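PDB 5E3E: CdiI immunity protein from Yersinia kristensenii ATCC 33638, which probably neutralises its cognate CdiA-CT toxin, a nuclease of the RNase A superfamily, by binding it in a toxin-immunity complex. Local coordinates for residues D63-Q66 / D67-N71. Sequence-based numbering, arbitrary orientation.
Sequences DELQ and DILLN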
loop_
_atom_site.group_PDB
_atom_site.type_symbol
_atom_site.label_atom_id
_atom_site.label_comp_id
_atom_site.label_asym_id
_atom_site.label_seq_id
_atom_site.Cartn_x
_atom_site.Cartn_y
_atom_site.Cartn_z
ATOM N N ASP A 63 -17.943 9.163 6.661
ATOM C CA ASP A 63 -17.957 8.476 5.374
ATOM C C ASP A 63 -16.980 9.105 4.356
ATOM O O ASP A 63 -16.353 8.369 3.566
ATOM C CB ASP A 63 -19.388 8.294 4.832
ATOM C CG ASP A 63 -20.128 9.605 4.517
ATOM O OD1 ASP A 63 -19.669 10.708 4.838
ATOM O OD2 ASP A 63 -21.259 9.500 3.944
ATOM N N GLU A 64 -16.830 10.435 4.409
ATOM C CA GLU A 64 -15.898 11.111 3.500
ATOM C C GLU A 64 -14.455 10.845 3.904
ATOM O O GLU A 64 -13.621 10.570 3.059
ATOM C CB GLU A 64 -16.187 12.615 3.391
ATOM C CG GLU A 64 -17.581 12.923 2.867
ATOM C CD GLU A 64 -18.001 14.405 2.950
ATOM O OE1 GLU A 64 -17.135 15.310 2.943
ATOM O OE2 GLU A 64 -19.223 14.642 3.000
ATOM N N LEU A 65 -14.148 10.910 5.190
ATOM C CA LEU A 65 -12.795 10.626 5.649
ATOM C C LEU A 65 -12.458 9.186 5.374
ATOM O O LEU A 65 -11.334 8.891 4.958
ATOM C CB LEU A 65 -12.598 10.976 7.121
ATOM C CG LEU A 65 -11.178 10.842 7.663
ATOM C CD1 LEU A 65 -10.160 11.557 6.783
ATOM C CD2 LEU A 65 -11.192 11.369 9.100
ATOM N N GLN A 66 -13.416 8.276 5.527
ATOM C CA GLN A 66 -13.110 6.865 5.234
ATOM C C GLN A 66 -12.830 6.644 3.764
ATOM O O GLN A 66 -11.959 5.887 3.411
ATOM C CB GLN A 66 -14.234 5.917 5.698
ATOM C CG GLN A 66 -13.925 4.436 5.575
ATOM C CD GLN A 66 -15.082 3.566 6.042
ATOM O OE1 GLN A 66 -15.493 3.585 7.227
ATOM N NE2 GLN A 66 -15.614 2.794 5.121
ATOM N N ASP A 67 -13.563 7.311 2.895
ATOM C CA ASP A 67 -13.297 7.193 1.456
ATOM C C ASP A 67 -11.904 7.720 1.127
ATOM O O ASP A 67 -11.180 7.121 0.344
ATOM C CB ASP A 67 -14.332 8.012 0.680
ATOM C CG ASP A 67 -14.259 7.802 -0.784
ATOM O OD1 ASP A 67 -14.156 6.646 -1.210
ATOM O OD2 ASP A 67 -14.401 8.807 -1.526
ATOM N N ILE A 68 -11.492 8.793 1.791
ATOM C CA ILE A 68 -10.163 9.331 1.573
ATOM C C ILE A 68 -9.083 8.313 1.972
ATOM O O ILE A 68 -8.151 8.051 1.208
ATOM C CB ILE A 68 -9.976 10.649 2.360
ATOM C CG1 ILE A 68 -10.778 11.789 1.655
ATOM C CG2 ILE A 68 -8.525 11.047 2.454
ATOM C CD1 ILE A 68 -11.146 12.942 2.543
ATOM N N LEU A 69 -9.199 7.784 3.176
ATOM C CA LEU A 69 -8.150 6.862 3.689
ATOM C C LEU A 69 -8.098 5.529 2.957
ATOM O O LEU A 69 -7.021 5.084 2.554
ATOM C CB LEU A 69 -8.277 6.636 5.188
ATOM C CG LEU A 69 -8.264 7.891 6.062
ATOM C CD1 LEU A 69 -8.401 7.502 7.526
ATOM C CD2 LEU A 69 -6.996 8.699 5.883
ATOM N N LEU A 70 -9.256 4.899 2.799
ATOM C CA LEU A 70 -9.358 3.581 2.177
ATOM C C LEU A 70 -9.271 3.569 0.668
ATOM O O LEU A 70 -8.636 2.684 0.121
ATOM C CB LEU A 70 -10.639 2.875 2.642
ATOM C CG LEU A 70 -10.692 2.412 4.088
ATOM C CD1 LEU A 70 -12.008 1.708 4.341
ATOM C CD2 LEU A 70 -9.548 1.479 4.496
ATOM N N ASN A 71 -9.926 4.503 -0.012
ATOM C CA ASN A 71 -10.013 4.471 -1.459
ATOM C C ASN A 71 -9.112 5.431 -2.203
ATOM O O ASN A 71 -8.472 5.032 -3.169
ATOM C CB ASN A 71 -11.459 4.660 -1.875
ATOM C CG ASN A 71 -12.356 3.611 -1.248
ATOM O OD1 ASN A 71 -11.984 2.431 -1.189
ATOM N ND2 ASN A 71 -13.480 4.040 -0.675
HETATM O O HOH W 1 -15.222 3.875 2.046
#
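Asn71 ND2 has two acceptors, roughly at right angles: it gives a nearly straight hydrogen bond of 2.7 Å to Asp67 OD1, and a weak one to a water that also accepts a bond from Gln66 NE2, so that this water bridges the amide ends of Gln66 and Asn71. OD1 receives the amide on its anti lone pair, and the bond stays close to the amide plane of Asn71. Asp67 can reach along the helix because its CG stands anti to the backbone N (chi1 -172°), while Asn71 supplies the N-H that a carboxylate four residues earlier can use. The backbone beneath repeats this spacing in the i to i+4 bonds of an alpha-helix, among them Leu70 N to Gln66 O at 2.9 Å and Leu69 N to Leu65 O at 3.0 Å; near its end, at 68-71, helix 62-72 widens into a pi-type turn. The helix is amphipathic, a common design in an all-helical protein such as this. On its buried face Leu65 CD1 meets Leu69 CG at 4.2 Å, and Leu69 continues onto Leu90 and Ser86 of helix 86-96; branched, wholly apolar leucines suit this interior. Gln66 serves both environments: a first torsion of -173° sets its CG against Leu70 CD1 at 3.6 Å, the two side chains crossing at a slant, and the extended chain beyond carries the amide outward to the water. Tyr79 packs on both of them. On another side Ile68 CD1 turns back over the carbonyl of Glu64, 3.5 Å from its O, whereas the charged ends of Asp63 and Glu64 suit the exposed surface. At the last turn, Lys26 of the toxin chain packs on Asn71 and makes a weak hydrogen bond to Leu70 O, placing this end of the helix at the toxin interface.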